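Local atomic coordinates of type I site-specific restriction-modification system, R (Restriction) subunit (Vibrio vulnificus, PDB entry 3H1T), a protein that probably serves as the motor and DNA-cleaving subunit of a type I restriction enzyme, binding ATP and DNA and coupling ATP hydrolysis to translocation. Residues A[157-161]-A[162-166]; A[360-363]-A[364-368]; A[292-295]-A[296-300]; A[92-95]-A[96-100]. All coordinates share one frame; numbering follows the deposited sequence.

Interaction 1 of 4, residues A[157-161]-A[162-166]; sequences EGIKD and EDLDT
K160 and D163 meet through both backbone and side chain at the turn between helix 146-157 and helix 164-167. D163 N donates to K160 O at 3.0 Å, and L164 N donates to D161 O at 3.2 Å. Both bonds span three residues, as in a turn of 3-10 type, and both donors stand above the carbonyl planes. The D163 carboxylate lies beside its own backbone N (chi1 -60°), which sets it alongside the K160 side chain: its OD2 accepts from a water that in turn accepts from K160 N, so the water closes a second link between the two residues. K160 runs alongside D163, extended beyond CG, yet K160 NZ stays 5.8 Å from D163 OD2, too far for an ion pair. E162 bends at chi2 (75°) and brings OE1 to 3.2 Å from K160 CB, touching the lysine by its aliphatic base. On the apolar side, I159 CG2 meets L164 CD2 at 4.1 Å, while L164 also packs on F150 and C154 of helix 146-157. Two backbone bonds and the water bridge thus hold the turn; with K160 NZ also 6.0 Å from E162 OE1, attraction between these opposite charges is probably weak.

Interaction 2 of 4, residues A[360-363]-A[364-368]; sequences YSLR and QGIDD
D368 OD2 is held by two tyrosine hydroxyls: Y360 OH donates to it at 2.7 Å, and Y181 OH is hydrogen-bonded to the same oxygen. The bond from Y360 ties the last residue of edge strand 358-360, in the parallel sheet of the RecA-like ATPase domain, to D368 of the N-capped helix 362-368 that follows it. Y360 OH reaches the anti side of the carboxylate, 32° out of its plane, while OD2 sits at the edge of the phenol ring. This reach follows from Y360 CG lying anti to the backbone N (chi1 -170°), which lays the ring along the first turn; G365 CA lies 3.2 Å from Y360 OH. The Q364 chain crosses the ring at about a right angle, with CG 3.6 Å from Y360 CE1, and its NE2 bonds Y181 OH. S361 is the N-cap: its OG accepts from Q364 N at 3.0 Å. A water accepts from S361 N and donates to Q364 OE1, bridging the two residues. Behind the cap, G365 N, I366 N and D367 N bond S361 O, L362 O and R363 O in the helical i to i+4 pattern. K74 forms salt bridges with D367 and D368. On another side of the helix, L362 CD1 touches I366 CG1 at 3.9 Å.

Interaction 3 of 4, residues A[292-295]-A[296-300]; sequences PGLY and KEFPQ
Backbone hydrogen bonds between G293 and K296 and between Y295 and F298 define this turn. K296 N donates to G293 O at 3.2 Å with a nearly straight N-H...O angle of 169°, and F298 N donates to Y295 O at 2.7 Å. E297 N bonds L294 O in the same i to i+3 pattern, although the position of E297 N is less certain. G293 opens the turn with positive phi, a conformation that glycine adopts readily.

The second kind of contact joins a lysine to an aromatic ring. Y295 and K296 run alongside each other in the same direction, K296 CG lying 3.6 Å from Y295 CE1. The lysine then bends at chi4 (-60°), which carries its ammonium back to the tyrosine. K296 NZ comes within 2.7 Å of Y295 OH, but the angle is too poor for a hydrogen bond, and its approach to the ring is oblique. Y295 CG lies between its own backbone N and carbonyl carbon (chi1 57°), which keeps the ring close to the start of K296.

Apolar contacts complete the set. L294 CD2 reaches F298 CE1 at 4.3 Å, obliquely to the ring, whereas Y295 CA lies in the ring plane at the edge of F298. Beyond the turn, Y295 packs on I325 and meets the ring of Y328, whose hydroxyl is hydrogen-bonded to F298 O.

The two sound i to i+3 bonds, with the doubtful third as support, identify a short 3-10 helix, 294-297, in the loop that leads along the chain from strand 277-281 to strand 305-308 of the RecA-like domain.

Interaction 4 of 4, residues A[92-95]-A[96-100]; sequences EAKP and ENSPV
S98 turns its side chain back onto P95, and the proline carbonyl receives both of the serine's donors. S98 OG donates to P95 O at 2.8 Å, lying in the carbonyl plane on a lone pair; S98 N donates to the same oxygen at 3.0 Å from 44° above that plane. The second bond closes a type I beta turn from P95 to S98, and the first reinforces it from the side chain. The two donors approach P95 O from different directions, so both can be accommodated.

The serine torsion explains the side-chain half of the grip: chi1 of 52° sets OG between the backbone N and the carbonyl carbon, where it faces the start of the turn. From there OG also lies against the proline ring, 3.3 Å from P95 CG, and 3.4 Å from K94 CB. N97 ND2, weakly hydrogen-bonded to L24 O, comes to 3.8 Å from P95 CB. The CB of E96 points away from P95, and its OE2 accepts from L24 N. K94 folds back at chi2 (-70°) toward the strand, where its NZ makes a long ion pair of 3.8 Å with E92 OE1. The sequence E92-A93-K94, with D77 beside E92, fits the PD-(D/E)XK nuclease signature, consistent with a nuclease domain.

The turn follows strand 86-93 and begins the beta-alpha-beta crossover through helix 104-114 to the parallel strand 118-122. P95 and E96 pack on helix 26-40, while E92 touches helix 104-114 and pairs through its backbone with strand 118-122.

Overall arrangement
Along the chain the order is interaction 4, interaction 1, interaction 3 and interaction 2. Interaction 4 leaves strand 86-93 of the six-stranded mixed sheet, the probable nuclease domain. Interaction 1 follows that sheet and packs on helix 181-195, at the passage toward the ATPase part. Interactions 3 and 2 both flank the seven-stranded parallel sheet, one in the loop before strand 305-308, the other after edge strand 358-360, with centres 39 Å apart. Interactions 3 and 4 lie on opposite sides of the chain's centre, 62 Å between centres. Interaction 2, the most central, forms salt bridges to K74, next to strand 75-81, and touches helix 568-571, so it probably links the ATPase part to the nuclease and C-terminal parts.

Interaction 1 of 4, residues A[157-161]-A[162-166]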
# COMPACT_ATOMS: atom_id res chain seq x y z
N GLU A 157 9.01 24.26 6.73
CA GLU A 157 7.79 23.80 6.08
C GLU A 157 6.76 24.93 5.92
O GLU A 157 5.75 24.77 5.22
CB GLU A 157 7.19 22.65 6.89
CG GLU A 157 6.92 21.35 6.12
CD GLU A 157 8.06 20.94 5.21
OE1 GLU A 157 8.20 21.57 4.13
OE2 GLU A 157 8.81 20.01 5.56
N GLY A 158 6.99 26.08 6.56
CA GLY A 158 6.07 27.19 6.43
C GLY A 158 4.66 26.96 6.94
O GLY A 158 3.70 26.97 6.18
N ILE A 159 4.53 26.76 8.25
CA ILE A 159 3.22 26.54 8.84
C ILE A 159 2.98 27.62 9.88
O ILE A 159 3.72 27.74 10.86
CB ILE A 159 3.16 25.12 9.45
CG1 ILE A 159 3.11 24.09 8.31
CG2 ILE A 159 1.98 25.00 10.42
CD1 ILE A 159 3.33 22.68 8.73
N LYS A 160 1.94 28.41 9.63
CA LYS A 160 1.55 29.53 10.49
C LYS A 160 1.15 29.05 11.88
O LYS A 160 0.78 27.89 12.05
CB LYS A 160 0.40 30.28 9.83
CG LYS A 160 0.63 30.47 8.34
CD LYS A 160 -0.51 31.16 7.61
CE LYS A 160 -0.22 31.19 6.10
NZ LYS A 160 -1.08 32.17 5.39
N ASP A 161 1.23 29.94 12.87
CA ASP A 161 0.88 29.57 14.23
C ASP A 161 -0.57 29.10 14.35
O ASP A 161 -0.87 28.19 15.15
CB ASP A 161 1.12 30.73 15.20
CG ASP A 161 2.60 31.05 15.37
OD1 ASP A 161 3.41 30.09 15.33
OD2 ASP A 161 2.95 32.24 15.56
N GLU A 162 -1.46 29.70 13.57
CA GLU A 162 -2.87 29.33 13.59
C GLU A 162 -3.09 27.87 13.19
O GLU A 162 -4.07 27.25 13.60
CB GLU A 162 -3.68 30.21 12.63
CG GLU A 162 -3.64 31.70 12.90
CD GLU A 162 -2.34 32.34 12.48
OE1 GLU A 162 -1.85 32.01 11.38
OE2 GLU A 162 -1.80 33.17 13.25
N ASP A 163 -2.18 27.32 12.40
CA ASP A 163 -2.33 25.95 11.92
C ASP A 163 -1.59 24.90 12.73
O ASP A 163 -1.62 23.72 12.39
CB ASP A 163 -1.91 25.85 10.45
CG ASP A 163 -2.74 26.74 9.54
OD1 ASP A 163 -3.99 26.68 9.64
OD2 ASP A 163 -2.15 27.50 8.74
N LEU A 164 -0.93 25.31 13.80
CA LEU A 164 -0.20 24.36 14.62
C LEU A 164 -1.08 23.29 15.27
O LEU A 164 -0.65 22.15 15.44
CB LEU A 164 0.58 25.08 15.72
CG LEU A 164 1.76 25.93 15.21
CD1 LEU A 164 2.48 26.58 16.39
CD2 LEU A 164 2.70 25.03 14.43
N ASP A 165 -2.31 23.65 15.64
CA ASP A 165 -3.18 22.68 16.30
C ASP A 165 -3.78 21.68 15.33
O ASP A 165 -4.26 20.62 15.74
CB ASP A 165 -4.30 23.37 17.07
CG ASP A 165 -3.79 24.50 17.95
OD1 ASP A 165 -3.62 25.63 17.43
OD2 ASP A 165 -3.55 24.25 19.15
N THR A 166 -3.77 22.01 14.04
CA THR A 166 -4.29 21.07 13.08
C THR A 166 -3.15 20.11 12.80
O THR A 166 -3.33 18.90 12.78
CB THR A 166 -4.73 21.75 11.79
OG1 THR A 166 -5.63 22.82 12.12
CG2 THR A 166 -5.48 20.76 10.90
O HOH W 1 0.04 26.92 7.57

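Interaction 2 of 4, residues A[360-363]-A[364-368]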
# COMPACT_ATOMS: atom_id res chain seq x y z
N TYR A 360 4.76 4.57 -1.34
CA TYR A 360 5.04 3.35 -0.59
C TYR A 360 4.84 2.24 -1.61
O TYR A 360 3.71 1.87 -1.90
CB TYR A 360 4.08 3.16 0.59
CG TYR A 360 4.54 2.03 1.51
CD1 TYR A 360 5.71 2.14 2.26
CD2 TYR A 360 3.83 0.83 1.59
CE1 TYR A 360 6.17 1.08 3.06
CE2 TYR A 360 4.28 -0.23 2.37
CZ TYR A 360 5.45 -0.10 3.10
OH TYR A 360 5.91 -1.15 3.86
N SER A 361 5.95 1.71 -2.14
CA SER A 361 5.91 0.68 -3.17
C SER A 361 5.63 -0.74 -2.70
O SER A 361 5.50 -1.01 -1.52
CB SER A 361 7.22 0.68 -3.96
OG SER A 361 8.30 0.19 -3.19
N LEU A 362 5.53 -1.63 -3.68
CA LEU A 362 5.31 -3.04 -3.42
C LEU A 362 6.63 -3.55 -2.87
O LEU A 362 6.68 -4.39 -1.97
CB LEU A 362 4.95 -3.77 -4.72
CG LEU A 362 4.93 -5.30 -4.69
CD1 LEU A 362 4.07 -5.77 -3.54
CD2 LEU A 362 4.39 -5.83 -6.01
N ARG A 363 7.71 -3.01 -3.44
CA ARG A 363 9.07 -3.33 -3.06
C ARG A 363 9.29 -3.06 -1.57
O ARG A 363 9.80 -3.90 -0.85
CB ARG A 363 10.02 -2.47 -3.90
CG ARG A 363 11.49 -2.84 -3.81
CD ARG A 363 12.38 -1.95 -4.66
NE ARG A 363 12.92 -0.79 -3.95
CZ ARG A 363 12.27 0.36 -3.74
NH1 ARG A 363 11.04 0.54 -4.20
NH2 ARG A 363 12.87 1.34 -3.08
N GLN A 364 8.91 -1.87 -1.11
CA GLN A 364 9.08 -1.52 0.30
C GLN A 364 8.16 -2.38 1.18
O GLN A 364 8.59 -2.86 2.22
CB GLN A 364 8.78 -0.04 0.53
CG GLN A 364 9.47 0.52 1.75
CD GLN A 364 9.58 2.04 1.74
OE1 GLN A 364 9.66 2.66 0.68
NE2 GLN A 364 9.61 2.63 2.93
N GLY A 365 6.91 -2.55 0.75
CA GLY A 365 5.99 -3.37 1.50
C GLY A 365 6.52 -4.78 1.71
O GLY A 365 6.48 -5.30 2.84
N ILE A 366 7.03 -5.41 0.67
CA ILE A 366 7.57 -6.76 0.82
C ILE A 366 8.77 -6.72 1.76
O ILE A 366 8.91 -7.57 2.63
CB ILE A 366 8.07 -7.39 -0.51
CG1 ILE A 366 6.93 -7.55 -1.51
CG2 ILE A 366 8.65 -8.78 -0.22
CD1 ILE A 366 7.41 -7.97 -2.87
N ASP A 367 9.63 -5.73 1.59
CA ASP A 367 10.79 -5.64 2.44
C ASP A 367 10.45 -5.39 3.90
O ASP A 367 11.20 -5.77 4.79
CB ASP A 367 11.76 -4.56 1.97
CG ASP A 367 13.13 -4.72 2.61
OD1 ASP A 367 13.67 -5.84 2.50
OD2 ASP A 367 13.65 -3.76 3.21
N ASP A 368 9.31 -4.75 4.16
CA ASP A 368 8.93 -4.46 5.53
C ASP A 368 8.12 -5.60 6.16
O ASP A 368 7.79 -5.55 7.34
CB ASP A 368 8.11 -3.17 5.60
CG ASP A 368 8.93 -1.92 5.28
OD1 ASP A 368 10.17 -2.00 5.21
OD2 ASP A 368 8.31 -0.86 5.12
O HOH W 2 8.70 3.11 -1.61

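Interaction 3 of 4, residues A[292-295]-A[296-300]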
# COMPACT_ATOMS: atom_id res chain seq x y z
N PRO A 292 -28.50 12.13 -12.48
CA PRO A 292 -27.38 12.29 -13.42
C PRO A 292 -26.67 13.63 -13.19
O PRO A 292 -27.21 14.68 -13.53
CB PRO A 292 -28.07 12.24 -14.79
CG PRO A 292 -29.30 11.38 -14.51
CD PRO A 292 -29.77 11.98 -13.21
N GLY A 293 -25.47 13.59 -12.63
CA GLY A 293 -24.72 14.81 -12.36
C GLY A 293 -25.25 15.48 -11.09
O GLY A 293 -25.26 16.71 -10.96
N LEU A 294 -25.69 14.63 -10.17
CA LEU A 294 -26.26 15.01 -8.88
C LEU A 294 -25.50 16.11 -8.13
O LEU A 294 -26.11 17.03 -7.58
CB LEU A 294 -26.33 13.76 -8.00
CG LEU A 294 -27.42 13.60 -6.94
CD1 LEU A 294 -27.23 12.24 -6.28
CD2 LEU A 294 -27.35 14.72 -5.90
N TYR A 295 -24.18 16.03 -8.13
CA TYR A 295 -23.35 17.00 -7.41
C TYR A 295 -23.65 18.47 -7.66
O TYR A 295 -23.43 19.30 -6.78
CB TYR A 295 -21.87 16.73 -7.67
CG TYR A 295 -21.46 16.73 -9.13
CD1 TYR A 295 -21.16 17.93 -9.79
CD2 TYR A 295 -21.32 15.54 -9.83
CE1 TYR A 295 -20.70 17.93 -11.11
CE2 TYR A 295 -20.87 15.52 -11.15
CZ TYR A 295 -20.56 16.72 -11.78
OH TYR A 295 -20.13 16.71 -13.09
N LYS A 296 -24.18 18.80 -8.83
CA LYS A 296 -24.45 20.20 -9.10
C LYS A 296 -25.52 20.78 -8.16
O LYS A 296 -25.76 21.99 -8.13
CB LYS A 296 -24.81 20.39 -10.58
CG LYS A 296 -23.90 19.56 -11.49
CD LYS A 296 -23.82 20.11 -12.91
CE LYS A 296 -23.47 19.01 -13.93
NZ LYS A 296 -22.17 18.32 -13.68
N GLU A 297 -26.14 19.91 -7.36
CA GLU A 297 -27.15 20.35 -6.40
C GLU A 297 -26.39 20.97 -5.21
O GLU A 297 -26.95 21.72 -4.40
CB GLU A 297 -28.00 19.16 -5.93
CG GLU A 297 -28.88 19.43 -4.68
CD GLU A 297 -29.99 20.46 -4.90
OE1 GLU A 297 -30.89 20.22 -5.75
OE2 GLU A 297 -29.97 21.50 -4.21
N PHE A 298 -25.10 20.65 -5.12
CA PHE A 298 -24.25 21.21 -4.07
C PHE A 298 -23.51 22.33 -4.76
O PHE A 298 -23.17 22.23 -5.95
CB PHE A 298 -23.19 20.23 -3.56
CG PHE A 298 -23.73 18.94 -3.04
CD1 PHE A 298 -23.95 17.87 -3.91
CD2 PHE A 298 -23.92 18.74 -1.67
CE1 PHE A 298 -24.33 16.61 -3.43
CE2 PHE A 298 -24.31 17.48 -1.17
CZ PHE A 298 -24.51 16.42 -2.06
N PRO A 299 -23.23 23.42 -4.04
CA PRO A 299 -22.50 24.50 -4.71
C PRO A 299 -21.00 24.16 -4.90
O PRO A 299 -20.48 23.22 -4.29
CB PRO A 299 -22.73 25.68 -3.77
CG PRO A 299 -22.83 25.02 -2.42
CD PRO A 299 -23.73 23.85 -2.73
N GLN A 300 -20.32 24.92 -5.75
CA GLN A 300 -18.90 24.67 -6.02
C GLN A 300 -18.09 24.64 -4.72
O GLN A 300 -17.37 23.68 -4.44
CB GLN A 300 -18.33 25.76 -6.93
CG GLN A 300 -19.24 26.14 -8.09
CD GLN A 300 -18.72 25.64 -9.44
OE1 GLN A 300 -19.50 25.16 -10.27
NE2 GLN A 300 -17.42 25.76 -9.66

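Interaction 4 of 4, residues A[92-95]-A[96-100]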
# COMPACT_ATOMS: atom_id res chain seq x y z
N GLU A 92 21.04 7.23 16.38
CA GLU A 92 21.79 6.00 16.24
C GLU A 92 22.85 6.07 17.34
O GLU A 92 23.67 6.98 17.36
CB GLU A 92 22.46 5.91 14.86
CG GLU A 92 22.06 4.72 13.98
CD GLU A 92 22.29 3.35 14.62
OE1 GLU A 92 23.46 2.98 14.86
OE2 GLU A 92 21.29 2.65 14.88
N ALA A 93 22.83 5.12 18.27
CA ALA A 93 23.80 5.14 19.34
C ALA A 93 24.89 4.13 19.04
O ALA A 93 24.68 3.18 18.29
CB ALA A 93 23.13 4.83 20.68
N LYS A 94 26.07 4.36 19.60
CA LYS A 94 27.19 3.47 19.41
C LYS A 94 27.94 3.45 20.73
O LYS A 94 27.76 4.34 21.56
CB LYS A 94 28.09 3.98 18.28
CG LYS A 94 27.53 3.70 16.88
CD LYS A 94 27.57 2.20 16.55
CE LYS A 94 26.69 1.82 15.34
NZ LYS A 94 27.10 2.43 14.04
N PRO A 95 28.78 2.43 20.96
CA PRO A 95 29.53 2.39 22.22
C PRO A 95 30.44 3.62 22.39
O PRO A 95 30.96 4.14 21.41
CB PRO A 95 30.31 1.08 22.10
CG PRO A 95 30.47 0.91 20.61
CD PRO A 95 29.11 1.29 20.09
N GLU A 96 30.65 4.07 23.63
CA GLU A 96 31.49 5.26 23.86
C GLU A 96 32.87 5.25 23.21
O GLU A 96 33.38 6.30 22.82
CB GLU A 96 31.65 5.55 25.36
CG GLU A 96 31.86 4.35 26.25
CD GLU A 96 32.82 4.64 27.39
OE1 GLU A 96 32.80 5.77 27.93
OE2 GLU A 96 33.60 3.73 27.76
N ASN A 97 33.47 4.08 23.07
CA ASN A 97 34.80 3.96 22.47
C ASN A 97 34.88 4.16 20.95
O ASN A 97 35.97 4.29 20.40
CB ASN A 97 35.41 2.60 22.82
CG ASN A 97 34.34 1.54 23.07
OD1 ASN A 97 34.30 0.51 22.39
ND2 ASN A 97 33.48 1.78 24.05
N SER A 98 33.73 4.16 20.28
CA SER A 98 33.73 4.34 18.83
C SER A 98 33.43 5.77 18.36
O SER A 98 32.70 6.51 19.02
CB SER A 98 32.74 3.36 18.18
OG SER A 98 31.46 3.44 18.78
N PRO A 99 33.99 6.16 17.22
CA PRO A 99 33.81 7.50 16.61
C PRO A 99 32.35 7.83 16.29
O PRO A 99 31.60 6.95 15.84
CB PRO A 99 34.69 7.41 15.36
CG PRO A 99 34.71 5.91 15.05
CD PRO A 99 34.88 5.32 16.41
N VAL A 100 31.92 9.08 16.50
CA VAL A 100 30.53 9.46 16.22
C VAL A 100 30.11 9.38 14.76
O VAL A 100 29.05 8.85 14.46
CB VAL A 100 30.20 10.89 16.69
CG1 VAL A 100 29.55 10.85 18.05
CG2 VAL A 100 31.45 11.74 16.70